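Local coordinates for uncharacterized protein (Legionella longbeachae NSW150, PDB 4JZA), which probably removes the 3-phosphate from phosphatidylinositol 3-phosphate, a phosphoinositide phosphatase activity that may let the bacterium act on the lipids of its host, at residues Asp40-Phe45 with Asp90-Ile95; His394-Leu399 with Val452-Glu457; Glu503-Tyr508 with Gln536-Thr541; Asn775-Arg780 with Glu803-Leu808. All blocks are in the same frame, centred on the assembly; numbering follows the deposited sequence.

The four contacts follow one another in series along the chain, each closing before the next opens, and none touches another. Contact 1 involves the start of helix 41-62, just after strand 31-35 at one border of the nine-stranded mixed sheet. Contacts 2 and 3 belong to the region of its parallel strands: helices 388-402 and 441-454 bracket strand 412-416 in sequence, and helix 524-542 leads into the neighbouring strand 545-549. Their centres are 26 Å apart. Contact 4 lies in the helical C-terminal domain, its centre 85 Å from that of contact 3. The chain thus carries a sheet-based alpha/beta body and a remote helical C-terminal module, with contacts 1 to 3 in the first and contact 4 in the second.

Contact 1: Asp40-Phe45 with Asp90-Ile95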
loop_
_atom_site.group_PDB
_atom_site.type_symbol
_atom_site.label_atom_id
_atom_site.label_comp_id
_atom_site.label_asym_id
_atom_site.label_seq_id
_atom_site.Cartn_x
_atom_site.Cartn_y
_atom_site.Cartn_z
ATOM N N ASP A 40 -23.353 4.970 -2.596
ATOM C CA ASP A 40 -23.096 6.411 -2.691
ATOM C C ASP A 40 -21.657 6.665 -3.169
ATOM O O ASP A 40 -20.711 6.723 -2.373
ATOM C CB ASP A 40 -23.337 7.058 -1.329
ATOM C CG ASP A 40 -23.212 8.554 -1.376
ATOM O OD1 ASP A 40 -22.786 9.096 -2.424
ATOM O OD2 ASP A 40 -23.559 9.180 -0.357
ATOM N N TYR A 41 -21.473 6.811 -4.470
ATOM C CA TYR A 41 -20.112 6.930 -4.976
ATOM C C TYR A 41 -19.508 8.319 -4.676
ATOM O O TYR A 41 -18.302 8.440 -4.522
ATOM C CB TYR A 41 -20.007 6.439 -6.440
ATOM C CG TYR A 41 -19.952 4.896 -6.521
ATOM C CD1 TYR A 41 -18.880 4.169 -5.925
ATOM C CD2 TYR A 41 -20.988 4.146 -7.139
ATOM C CE1 TYR A 41 -18.830 2.769 -5.968
ATOM C CE2 TYR A 41 -20.936 2.752 -7.176
ATOM C CZ TYR A 41 -19.858 2.076 -6.595
ATOM O OH TYR A 41 -19.804 0.705 -6.634
ATOM N N HIS A 42 -20.335 9.347 -4.521
ATOM C CA HIS A 42 -19.825 10.616 -4.018
ATOM C C HIS A 42 -19.164 10.498 -2.644
ATOM O O HIS A 42 -18.147 11.133 -2.381
ATOM C CB HIS A 42 -20.873 11.736 -4.002
ATOM C CG HIS A 42 -20.289 13.053 -3.598
ATOM N ND1 HIS A 42 -20.222 13.469 -2.275
ATOM C CD2 HIS A 42 -19.622 13.984 -4.326
ATOM C CE1 HIS A 42 -19.581 14.627 -2.218
ATOM N NE2 HIS A 42 -19.196 14.953 -3.448
ATOM N N ARG A 43 -19.708 9.670 -1.782
ATOM C CA ARG A 43 -19.072 9.420 -0.476
ATOM C C ARG A 43 -17.681 8.796 -0.661
ATOM O O ARG A 43 -16.723 9.278 -0.094
ATOM C CB ARG A 43 -19.947 8.517 0.437
ATOM C CG ARG A 43 -19.420 8.463 1.889
ATOM C CD ARG A 43 -20.254 7.609 2.847
ATOM N NE ARG A 43 -19.763 6.238 2.891
ATOM C CZ ARG A 43 -19.168 5.674 3.934
ATOM N NH1 ARG A 43 -18.957 6.339 5.062
ATOM N NH2 ARG A 43 -18.769 4.429 3.852
ATOM N N SER A 44 -17.570 7.758 -1.478
ATOM C CA SER A 44 -16.285 7.080 -1.672
ATOM C C SER A 44 -15.241 8.028 -2.264
ATOM O O SER A 44 -14.051 7.968 -1.936
ATOM C CB SER A 44 -16.449 5.783 -2.487
ATOM O OG SER A 44 -17.197 4.815 -1.702
ATOM N N PHE A 45 -15.718 8.954 -3.073
ATOM C CA PHE A 45 -14.859 9.957 -3.689
ATOM C C PHE A 45 -14.287 10.950 -2.662
ATOM O O PHE A 45 -13.086 11.189 -2.594
ATOM C CB PHE A 45 -15.637 10.669 -4.797
ATOM C CG PHE A 45 -14.996 11.902 -5.261
ATOM C CD1 PHE A 45 -13.992 11.846 -6.179
ATOM C CD2 PHE A 45 -15.388 13.114 -4.757
ATOM C CE1 PHE A 45 -13.367 12.990 -6.583
ATOM C CE2 PHE A 45 -14.777 14.255 -5.157
ATOM C CZ PHE A 45 -13.765 14.181 -6.065
ATOM N N ASP A 90 -16.619 20.697 -4.958
ATOM C CA ASP A 90 -17.669 20.899 -5.955
ATOM C C ASP A 90 -18.008 19.643 -6.773
ATOM O O ASP A 90 -19.150 19.497 -7.194
ATOM C CB ASP A 90 -17.295 22.043 -6.913
ATOM C CG ASP A 90 -17.455 23.405 -6.278
ATOM O OD1 ASP A 90 -18.397 23.566 -5.460
ATOM O OD2 ASP A 90 -16.627 24.292 -6.587
ATOM N N ALA A 91 -17.039 18.753 -7.011
ATOM C CA ALA A 91 -17.248 17.623 -7.933
ATOM C C ALA A 91 -18.602 16.931 -7.739
ATOM O O ALA A 91 -18.878 16.403 -6.658
ATOM C CB ALA A 91 -16.130 16.611 -7.786
ATOM N N LYS A 92 -19.437 16.955 -8.785
ATOM C CA LYS A 92 -20.757 16.277 -8.795
ATOM C C LYS A 92 -20.818 15.452 -10.065
ATOM O O LYS A 92 -20.183 15.802 -11.057
ATOM C CB LYS A 92 -21.934 17.288 -8.797
ATOM C CG LYS A 92 -22.981 17.077 -7.689
ATOM C CD LYS A 92 -22.652 17.860 -6.397
ATOM C CE LYS A 92 -21.877 17.056 -5.346
ATOM N NZ LYS A 92 -22.758 16.487 -4.292
ATOM N N GLY A 93 -21.560 14.357 -10.037
ATOM C CA GLY A 93 -21.824 13.619 -11.268
ATOM C C GLY A 93 -21.850 12.102 -11.150
ATOM O O GLY A 93 -22.085 11.514 -10.070
ATOM N N SER A 94 -21.599 11.456 -12.280
ATOM C CA SER A 94 -21.575 10.011 -12.321
ATOM C C SER A 94 -20.238 9.506 -11.758
ATOM O O SER A 94 -19.233 10.213 -11.759
ATOM C CB SER A 94 -21.703 9.565 -13.772
ATOM O OG SER A 94 -20.628 10.116 -14.545
ATOM N N ILE A 95 -20.211 8.248 -11.385
ATOM C CA ILE A 95 -18.988 7.632 -10.981
ATOM C C ILE A 95 -17.830 7.863 -11.960
ATOM O O ILE A 95 -16.654 7.853 -11.542
ATOM C CB ILE A 95 -19.162 6.122 -10.758
ATOM C CG1 ILE A 95 -17.947 5.582 -9.944
ATOM C CG2 ILE A 95 -19.430 5.455 -12.094
ATOM C CD1 ILE A 95 -17.661 4.087 -10.007
#
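Over one face of the Tyr41 ring sits the tip of Ile95, whose CD1 lies 4.2 Å from the ring centroid and 7° off the normal, an almost axial CH-pi contact. Ile95 CG1 is 4.0 Å from Tyr41 CG. The imidazole of His42 is met twice: Lys92 NZ stands above the centre of one face, and Ala91 O comes to the edge, 3.4 Å from His42 CD2. One turn beyond Tyr41, Phe45 touches Ala91 CB with its CE2 at 3.8 Å. All three rings sit on the first turns of helix 41-62, after a border strand of the mixed sheet, while 90-94 belongs to the loop between helices 74-87 and 95-116, and Ile95 opens the second. Lys92 leaves the backbone heading away and returns through bends at chi2, chi3 and chi4. Asp40 is the N-cap of its helix, OD1 accepting from Arg43 N at 3.2 Å from above the carboxylate plane. Ser94 is the N-cap of helix 95-116. Tyr41 and Ile95 both also touch Asp646 of helix 643-652.

Contact 2: His394-Leu399 with Val452-Glu457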
loop_
_atom_site.group_PDB
_atom_site.type_symbol
_atom_site.label_atom_id
_atom_site.label_comp_id
_atom_site.label_asym_id
_atom_site.label_seq_id
_atom_site.Cartn_x
_atom_site.Cartn_y
_atom_site.Cartn_z
ATOM N N HIS A 394 7.981 -13.297 8.837
ATOM C CA HIS A 394 6.618 -12.893 8.459
ATOM C C HIS A 394 5.591 -14.045 8.470
ATOM O O HIS A 394 4.540 -13.954 9.131
ATOM C CB HIS A 394 6.623 -12.209 7.086
ATOM C CG HIS A 394 7.158 -10.822 7.113
ATOM N ND1 HIS A 394 6.347 -9.719 6.984
ATOM C CD2 HIS A 394 8.413 -10.348 7.284
ATOM C CE1 HIS A 394 7.086 -8.624 7.048
ATOM N NE2 HIS A 394 8.343 -8.975 7.239
ATOM N N SER A 395 5.872 -15.116 7.735
ATOM C CA SER A 395 4.918 -16.200 7.679
ATOM C C SER A 395 4.756 -16.878 9.031
ATOM O O SER A 395 3.638 -17.117 9.489
ATOM C CB SER A 395 5.264 -17.179 6.562
ATOM O OG SER A 395 6.488 -17.831 6.806
ATOM N N ASP A 396 5.852 -17.128 9.729
ATOM C CA ASP A 396 5.750 -17.790 11.049
ATOM C C ASP A 396 4.966 -16.928 12.020
ATOM O O ASP A 396 4.009 -17.375 12.660
ATOM C CB ASP A 396 7.131 -18.043 11.715
ATOM C CG ASP A 396 7.998 -19.120 11.020
ATOM O OD1 ASP A 396 7.484 -20.078 10.390
ATOM O OD2 ASP A 396 9.238 -18.984 11.151
ATOM N N SER A 397 5.429 -15.696 12.169
ATOM C CA SER A 397 4.873 -14.803 13.144
ATOM C C SER A 397 3.423 -14.577 12.849
ATOM O O SER A 397 2.620 -14.510 13.777
ATOM C CB SER A 397 5.637 -13.463 13.217
ATOM O OG SER A 397 6.844 -13.533 14.008
ATOM N N ASN A 398 3.074 -14.488 11.568
ATOM C CA ASN A 398 1.664 -14.259 11.157
ATOM C C ASN A 398 0.795 -15.509 11.340
ATOM O O ASN A 398 -0.337 -15.450 11.838
ATOM C CB ASN A 398 1.564 -13.754 9.699
ATOM C CG ASN A 398 1.948 -12.296 9.554
ATOM O OD1 ASN A 398 1.942 -11.532 10.523
ATOM N ND2 ASN A 398 2.309 -11.907 8.349
ATOM N N LEU A 399 1.336 -16.653 10.970
ATOM C CA LEU A 399 0.624 -17.889 11.245
ATOM C C LEU A 399 0.317 -18.038 12.752
ATOM O O LEU A 399 -0.802 -18.346 13.102
ATOM C CB LEU A 399 1.420 -19.078 10.740
ATOM C CG LEU A 399 0.825 -20.441 11.017
ATOM C CD1 LEU A 399 -0.599 -20.524 10.426
ATOM C CD2 LEU A 399 1.773 -21.495 10.417
ATOM N N VAL A 452 3.261 -23.803 7.889
ATOM C CA VAL A 452 2.433 -24.794 8.572
ATOM C C VAL A 452 3.268 -26.019 8.893
ATOM O O VAL A 452 3.124 -26.554 9.967
ATOM C CB VAL A 452 1.187 -25.197 7.740
ATOM C CG1 VAL A 452 0.423 -26.373 8.352
ATOM C CG2 VAL A 452 0.251 -24.010 7.586
ATOM N N GLU A 453 4.119 -26.456 7.964
ATOM C CA GLU A 453 5.103 -27.529 8.242
ATOM C C GLU A 453 5.956 -27.245 9.471
ATOM O O GLU A 453 6.144 -28.117 10.282
ATOM C CB GLU A 453 6.056 -27.798 7.042
ATOM C CG GLU A 453 5.765 -29.055 6.215
ATOM C CD GLU A 453 5.926 -30.349 7.015
ATOM O OE1 GLU A 453 5.053 -31.270 6.950
ATOM O OE2 GLU A 453 6.936 -30.431 7.732
ATOM N N ARG A 454 6.474 -26.032 9.611
ATOM C CA ARG A 454 7.390 -25.717 10.718
ATOM C C ARG A 454 6.679 -25.705 12.053
ATOM O O ARG A 454 7.298 -25.917 13.097
ATOM C CB ARG A 454 8.078 -24.377 10.498
ATOM C CG ARG A 454 9.066 -24.355 9.342
ATOM C CD ARG A 454 9.733 -23.006 9.215
ATOM N NE ARG A 454 9.636 -22.582 7.831
ATOM C CZ ARG A 454 8.930 -21.535 7.394
ATOM N NH1 ARG A 454 8.279 -20.741 8.232
ATOM N NH2 ARG A 454 8.904 -21.257 6.099
ATOM N N ARG A 455 5.363 -25.522 11.983
ATOM C CA ARG A 455 4.506 -25.443 13.136
ATOM C C ARG A 455 3.881 -26.822 13.433
ATOM O O ARG A 455 3.134 -26.986 14.411
ATOM C CB ARG A 455 3.470 -24.318 12.902
ATOM C CG ARG A 455 2.252 -24.306 13.807
ATOM C CD ARG A 455 1.484 -23.005 13.794
ATOM N NE ARG A 455 2.020 -22.127 14.825
ATOM C CZ ARG A 455 1.462 -21.847 16.001
ATOM N NH1 ARG A 455 0.304 -22.365 16.353
ATOM N NH2 ARG A 455 2.084 -21.011 16.823
ATOM N N LYS A 456 4.224 -27.840 12.651
ATOM C CA LYS A 456 3.627 -29.176 12.845
ATOM C C LYS A 456 3.760 -29.658 14.297
ATOM O O LYS A 456 2.804 -30.166 14.865
ATOM C CB LYS A 456 4.218 -30.216 11.879
ATOM C CG LYS A 456 3.163 -31.169 11.318
ATOM C CD LYS A 456 2.616 -30.717 9.961
ATOM C CE LYS A 456 1.084 -30.622 9.910
ATOM N NZ LYS A 456 0.519 -30.751 8.529
ATOM N N GLU A 457 4.931 -29.446 14.891
ATOM C CA GLU A 457 5.203 -29.796 16.292
ATOM C C GLU A 457 4.202 -29.197 17.257
ATOM O O GLU A 457 3.814 -29.823 18.207
ATOM C CB GLU A 457 6.602 -29.288 16.706
ATOM C CG GLU A 457 7.798 -29.834 15.915
ATOM C CD GLU A 457 8.070 -31.304 16.189
ATOM O OE1 GLU A 457 7.150 -32.132 16.009
ATOM O OE2 GLU A 457 9.209 -31.632 16.597
#
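With CG anti to the carbonyl carbon and beside the backbone N (chi1 -69°), Asp396 swings its carboxylate across to Arg454, whose own CG takes the same position and whose chain runs straight at chi2 before bending at chi3. The two side chains cross at about a right angle. Arg454 NH1 donates to Asp396 OD1 at 2.4 Å in a salt bridge, but the bond is bent, with 126° at the hydrogen. OD1 lies in the guanidinium plane, yet is approached from above the carboxylate plane, and the two planes stand 75° apart. Ser395 OG also lies at the edge of this guanidinium, 3.7 Å from Arg454 NH1. The helices that meet here flank strand 412-416 in sequence, and helix 441-454 makes the beta-alpha-beta crossover from that strand to its parallel neighbour 462-465. Deeper in, Leu399 has CG anti to the backbone N and sets its CD2 against Arg455 CD at 3.7 Å and Val452 CG2 at 4.1 Å. Leu399 and Arg455 cross obliquely, the closest approach being made by the arginine's CD. Leu399 and Val452 both also touch Leu414 of strand 412-416.

Contact 3: Glu503-Tyr508 with Gln536-Thr541; sequences ELLDQY and QLIILT
Leu504 and Ile538 lie at the heart of an antiparallel helical hairpin, in which helices 501-513 and 524-542, consecutive in the chain, pack at an axis distance of 10.0 Å with a crossing angle of -162° between the short segments. Leu504 enters as a knob. Its CB meets Ile538 CG1 at 4.0 Å, its side chain crosses that of Leu537 at about a right angle, CD2 lying 4.1 Å from Leu537 CB, and CD1 reaches Thr541 CG2 tip to tip at 3.6 Å. With Leu534 one turn earlier, these residues make the four-cornered hole of knobs-into-holes packing, spaced i, i+3, i+4 and i+7. In return Ile538 extends toward the first helix: its CD1 is 3.9 Å from Leu505 CD2 and 4.1 Å from Tyr508 CB, and its side chain crosses both of theirs at about a right angle. CG of Tyr508 is anti to the backbone N, whereas Leu504, Leu505, Leu537 and Ile538 (through CG1) take the position beside it. Further out, Trp577 touches Leu504 and Leu537, and helix 482-492 lies on Leu505, Ile538 and Tyr508, with Ala491 against the first two. The far end of the tyrosine is fixed by polar partners, Tyr508 OH being hydrogen-bonded to Glu535 OE2 and to Ser484 OG.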
loop_
_atom_site.group_PDB
_atom_site.type_symbol
_atom_site.label_atom_id
_atom_site.label_comp_id
_atom_site.label_asym_id
_atom_site.label_seq_id
_atom_site.Cartn_x
_atom_site.Cartn_y
_atom_site.Cartn_z
ATOM N N GLU A 503 -24.822 -34.537 7.290
ATOM C CA GLU A 503 -25.425 -33.924 6.106
ATOM C C GLU A 503 -24.481 -32.905 5.442
ATOM O O GLU A 503 -24.557 -32.720 4.229
ATOM C CB GLU A 503 -26.802 -33.291 6.402
ATOM C CG GLU A 503 -26.866 -32.147 7.424
ATOM C CD GLU A 503 -28.237 -31.458 7.445
ATOM O OE1 GLU A 503 -28.857 -31.303 6.366
ATOM O OE2 GLU A 503 -28.695 -31.037 8.538
ATOM N N LEU A 504 -23.600 -32.256 6.217
ATOM C CA LEU A 504 -22.612 -31.386 5.632
ATOM C C LEU A 504 -21.541 -32.209 4.947
ATOM O O LEU A 504 -21.106 -31.863 3.868
ATOM C CB LEU A 504 -21.981 -30.448 6.659
ATOM C CG LEU A 504 -22.863 -29.379 7.311
ATOM C CD1 LEU A 504 -22.150 -28.814 8.516
ATOM C CD2 LEU A 504 -23.177 -28.270 6.373
ATOM N N LEU A 505 -21.098 -33.297 5.546
ATOM C CA LEU A 505 -20.095 -34.149 4.849
ATOM C C LEU A 505 -20.657 -34.762 3.553
ATOM O O LEU A 505 -19.960 -34.821 2.559
ATOM C CB LEU A 505 -19.501 -35.240 5.760
ATOM C CG LEU A 505 -18.923 -34.762 7.091
ATOM C CD1 LEU A 505 -18.526 -35.914 7.995
ATOM C CD2 LEU A 505 -17.721 -33.888 6.828
ATOM N N ASP A 506 -21.915 -35.152 3.548
ATOM C CA ASP A 506 -22.507 -35.720 2.339
ATOM C C ASP A 506 -22.492 -34.670 1.231
ATOM O O ASP A 506 -22.033 -34.916 0.112
ATOM C CB ASP A 506 -23.957 -36.201 2.579
ATOM C CG ASP A 506 -24.042 -37.395 3.545
ATOM O OD1 ASP A 506 -23.089 -38.203 3.569
ATOM O OD2 ASP A 506 -25.044 -37.502 4.299
ATOM N N GLN A 507 -23.003 -33.491 1.564
ATOM C CA GLN A 507 -23.020 -32.361 0.651
ATOM C C GLN A 507 -21.637 -32.002 0.109
ATOM O O GLN A 507 -21.473 -31.824 -1.083
ATOM C CB GLN A 507 -23.655 -31.149 1.339
ATOM C CG GLN A 507 -25.138 -31.096 1.150
ATOM C CD GLN A 507 -25.499 -31.276 -0.335
ATOM O OE1 GLN A 507 -26.394 -32.039 -0.664
ATOM N NE2 GLN A 507 -24.788 -30.589 -1.235
ATOM N N TYR A 508 -20.644 -31.907 0.979
ATOM C CA TYR A 508 -19.286 -31.559 0.565
ATOM C C TYR A 508 -18.716 -32.595 -0.395
ATOM O O TYR A 508 -18.056 -32.238 -1.358
ATOM C CB TYR A 508 -18.386 -31.441 1.789
ATOM C CG TYR A 508 -16.939 -31.008 1.517
ATOM C CD1 TYR A 508 -16.645 -29.726 1.116
ATOM C CD2 TYR A 508 -15.882 -31.882 1.703
ATOM C CE1 TYR A 508 -15.349 -29.328 0.875
ATOM C CE2 TYR A 508 -14.584 -31.491 1.481
ATOM C CZ TYR A 508 -14.313 -30.201 1.073
ATOM O OH TYR A 508 -13.014 -29.789 0.855
ATOM N N GLN A 536 -16.041 -24.433 5.964
ATOM C CA GLN A 536 -16.136 -23.568 7.148
ATOM C C GLN A 536 -17.240 -24.058 8.020
ATOM O O GLN A 536 -17.142 -23.986 9.233
ATOM C CB GLN A 536 -16.431 -22.114 6.820
ATOM C CG GLN A 536 -15.351 -21.420 6.037
ATOM C CD GLN A 536 -14.223 -20.967 6.873
ATOM O OE1 GLN A 536 -14.287 -21.043 8.098
ATOM N NE2 GLN A 536 -13.156 -20.486 6.225
ATOM N N LEU A 537 -18.321 -24.509 7.413
ATOM C CA LEU A 537 -19.465 -24.961 8.196
ATOM C C LEU A 537 -19.109 -26.259 8.921
ATOM O O LEU A 537 -19.496 -26.461 10.066
ATOM C CB LEU A 537 -20.686 -25.135 7.317
ATOM C CG LEU A 537 -21.358 -23.811 6.888
ATOM C CD1 LEU A 537 -22.392 -24.138 5.832
ATOM C CD2 LEU A 537 -22.007 -22.964 7.998
ATOM N N ILE A 538 -18.327 -27.112 8.277
ATOM C CA ILE A 538 -17.841 -28.306 8.914
ATOM C C ILE A 538 -17.021 -27.973 10.143
ATOM O O ILE A 538 -17.329 -28.444 11.234
ATOM C CB ILE A 538 -17.055 -29.178 7.920
ATOM C CG1 ILE A 538 -18.041 -29.819 6.934
ATOM C CG2 ILE A 538 -16.301 -30.298 8.623
ATOM C CD1 ILE A 538 -17.403 -30.243 5.616
ATOM N N ILE A 539 -15.990 -27.156 9.981
ATOM C CA ILE A 539 -15.172 -26.729 11.110
ATOM C C ILE A 539 -16.030 -26.107 12.195
ATOM O O ILE A 539 -15.871 -26.419 13.380
ATOM C CB ILE A 539 -14.061 -25.749 10.668
ATOM C CG1 ILE A 539 -13.062 -26.454 9.742
ATOM C CG2 ILE A 539 -13.267 -25.220 11.853
ATOM C CD1 ILE A 539 -12.416 -27.712 10.290
ATOM N N LEU A 540 -16.947 -25.238 11.801
ATOM C CA LEU A 540 -17.777 -24.587 12.775
ATOM C C LEU A 540 -18.654 -25.550 13.534
ATOM O O LEU A 540 -18.720 -25.433 14.741
ATOM C CB LEU A 540 -18.622 -23.470 12.174
ATOM C CG LEU A 540 -17.733 -22.303 11.772
ATOM C CD1 LEU A 540 -18.493 -21.474 10.770
ATOM C CD2 LEU A 540 -17.301 -21.467 12.969
ATOM N N THR A 541 -19.334 -26.486 12.882
ATOM C CA THR A 541 -20.234 -27.319 13.661
ATOM C C THR A 541 -19.375 -28.250 14.564
ATOM O O THR A 541 -19.734 -28.479 15.718
ATOM C CB THR A 541 -21.352 -28.035 12.840
ATOM O OG1 THR A 541 -20.931 -29.317 12.390
ATOM C CG2 THR A 541 -21.803 -27.218 11.668
#

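Contact 4: Asn775-Arg780 with Glu803-Leu808; sequences NSVYGR and EEWTKL
Helices 772-782 and 794-817 run nearly antiparallel, their short segments 166° apart in direction and 10.5 Å apart at closest approach. Successive in the chain, they form a helical hairpin of the C-terminal domain of this phosphatase family. Glu804 is the polar centre of the seam, extended from its helix beyond CG. Its OE1 accepts two bonds: Ser776 OG donates at 2.7 Å along the anti lone pair, and Arg780 NE donates at 2.9 Å from above the carboxylate plane. Arg780 bends at chi2 (-71°) and grips the acid side-on, its NH2 reaching Glu804 OE2 at 2.7 Å. Because guanidinium and carboxylate planes stand 68° apart, the salt bridge is two-pronged but not coplanar. This grip, with the serine, should fix the carboxylate's rotation and probably favours its charged form. Trp805 runs alongside Arg780 in the opposite direction, its CZ2 4.0 Å from Arg780 CB. Val777 CG2 sits over one face of the indole, offset toward the rim, and Leu698 and Leu701 of helix 676-702 touch both Val777 and Trp805. At the ring's edge, Trp805 NE1 makes a weak hydrogen bond of 3.3 Å to Ser776 O, the carbonyl that also accepts Arg780 N within its own helix.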
loop_
_atom_site.group_PDB
_atom_site.type_symbol
_atom_site.label_atom_id
_atom_site.label_comp_id
_atom_site.label_asym_id
_atom_site.label_seq_id
_atom_site.Cartn_x
_atom_site.Cartn_y
_atom_site.Cartn_z
ATOM N N ASN A 775 21.104 40.125 -18.351
ATOM C CA ASN A 775 21.560 39.270 -17.218
ATOM C C ASN A 775 20.926 39.566 -15.880
ATOM O O ASN A 775 20.800 38.661 -15.055
ATOM C CB ASN A 775 23.056 39.362 -16.973
ATOM C CG ASN A 775 23.873 38.626 -17.994
ATOM O OD1 ASN A 775 23.409 37.736 -18.730
ATOM N ND2 ASN A 775 25.075 39.056 -18.109
ATOM N N SER A 776 20.577 40.818 -15.617
ATOM C CA SER A 776 19.918 41.119 -14.364
ATOM C C SER A 776 18.476 40.614 -14.407
ATOM O O SER A 776 17.991 40.015 -13.433
ATOM C CB SER A 776 19.975 42.600 -14.074
ATOM O OG SER A 776 19.173 42.900 -12.995
ATOM N N VAL A 777 17.782 40.786 -15.536
ATOM C CA VAL A 777 16.415 40.280 -15.605
ATOM C C VAL A 777 16.359 38.731 -15.465
ATOM O O VAL A 777 15.670 38.196 -14.607
ATOM C CB VAL A 777 15.731 40.773 -16.881
ATOM C CG1 VAL A 777 14.422 40.045 -17.137
ATOM C CG2 VAL A 777 15.442 42.262 -16.739
ATOM N N TYR A 778 17.098 38.033 -16.310
ATOM C CA TYR A 778 17.124 36.577 -16.304
ATOM C C TYR A 778 17.723 36.020 -15.030
ATOM O O TYR A 778 17.169 35.099 -14.390
ATOM C CB TYR A 778 17.945 36.038 -17.486
ATOM C CG TYR A 778 17.345 36.205 -18.875
ATOM C CD1 TYR A 778 16.099 36.795 -19.078
ATOM C CD2 TYR A 778 18.043 35.757 -20.007
ATOM C CE1 TYR A 778 15.580 36.934 -20.350
ATOM C CE2 TYR A 778 17.515 35.869 -21.278
ATOM C CZ TYR A 778 16.293 36.470 -21.452
ATOM O OH TYR A 778 15.762 36.592 -22.718
ATOM N N GLY A 779 18.872 36.563 -14.655
ATOM C CA GLY A 779 19.588 36.081 -13.462
ATOM C C GLY A 779 18.827 36.206 -12.157
ATOM O O GLY A 779 18.794 35.314 -11.347
ATOM N N ARG A 780 18.217 37.345 -11.931
ATOM C CA ARG A 780 17.493 37.549 -10.672
ATOM C C ARG A 780 16.226 36.743 -10.602
ATOM O O ARG A 780 15.954 36.118 -9.564
ATOM C CB ARG A 780 17.115 39.018 -10.481
ATOM C CG ARG A 780 18.307 39.917 -10.319
ATOM C CD ARG A 780 18.969 39.703 -8.996
ATOM N NE ARG A 780 20.155 40.525 -8.903
ATOM C CZ ARG A 780 20.925 40.630 -7.827
ATOM N NH1 ARG A 780 20.648 39.976 -6.750
ATOM N NH2 ARG A 780 21.945 41.450 -7.810
ATOM N N GLU A 803 16.060 46.878 -6.319
ATOM C CA GLU A 803 17.055 47.937 -6.261
ATOM C C GLU A 803 17.887 47.916 -7.499
ATOM O O GLU A 803 18.121 48.969 -8.129
ATOM C CB GLU A 803 17.927 47.876 -5.001
ATOM C CG GLU A 803 17.619 49.025 -4.042
ATOM C CD GLU A 803 18.056 48.754 -2.592
ATOM O OE1 GLU A 803 18.668 47.685 -2.321
ATOM O OE2 GLU A 803 17.807 49.636 -1.720
ATOM N N GLU A 804 18.308 46.711 -7.876
ATOM C CA GLU A 804 19.163 46.569 -9.008
ATOM C C GLU A 804 18.427 46.983 -10.276
ATOM O O GLU A 804 18.963 47.743 -11.087
ATOM C CB GLU A 804 19.662 45.165 -9.101
ATOM C CG GLU A 804 20.355 44.842 -10.408
ATOM C CD GLU A 804 21.136 43.558 -10.289
ATOM O OE1 GLU A 804 20.829 42.508 -10.959
ATOM O OE2 GLU A 804 22.064 43.592 -9.453
ATOM N N TRP A 805 17.188 46.545 -10.448
ATOM C CA TRP A 805 16.468 46.933 -11.664
ATOM C C TRP A 805 16.144 48.404 -11.667
ATOM O O TRP A 805 16.191 49.027 -12.707
ATOM C CB TRP A 805 15.181 46.135 -11.856
ATOM C CG TRP A 805 15.399 44.667 -12.120
ATOM C CD1 TRP A 805 16.546 44.060 -12.500
ATOM C CD2 TRP A 805 14.418 43.648 -12.020
ATOM N NE1 TRP A 805 16.348 42.712 -12.629
ATOM C CE2 TRP A 805 15.038 42.436 -12.343
ATOM C CE3 TRP A 805 13.072 43.647 -11.706
ATOM C CZ2 TRP A 805 14.357 41.238 -12.350
ATOM C CZ3 TRP A 805 12.406 42.456 -11.730
ATOM C CH2 TRP A 805 13.054 41.266 -12.052
ATOM N N THR A 806 15.819 48.963 -10.510
ATOM C CA THR A 806 15.484 50.368 -10.460
ATOM C C THR A 806 16.692 51.202 -10.877
ATOM O O THR A 806 16.544 52.145 -11.613
ATOM C CB THR A 806 14.929 50.747 -9.087
ATOM O OG1 THR A 806 13.671 50.069 -8.881
ATOM C CG2 THR A 806 14.689 52.198 -9.017
ATOM N N LYS A 807 17.882 50.826 -10.437
ATOM C CA LYS A 807 19.091 51.534 -10.832
ATOM C C LYS A 807 19.351 51.504 -12.346
ATOM O O LYS A 807 19.543 52.552 -12.994
ATOM C CB LYS A 807 20.280 50.928 -10.143
ATOM C CG LYS A 807 21.061 51.937 -9.344
ATOM C CD LYS A 807 21.034 51.537 -7.856
ATOM C CE LYS A 807 21.875 52.463 -6.975
ATOM N NZ LYS A 807 22.764 51.678 -6.066
ATOM N N LEU A 808 19.343 50.306 -12.920
ATOM C CA LEU A 808 19.403 50.162 -14.374
ATOM C C LEU A 808 18.392 51.034 -15.084
ATOM O O LEU A 808 18.735 51.646 -16.051
ATOM C CB LEU A 808 19.211 48.715 -14.791
ATOM C CG LEU A 808 20.380 47.809 -14.360
ATOM C CD1 LEU A 808 20.001 46.325 -14.427
ATOM C CD2 LEU A 808 21.631 48.091 -15.169
#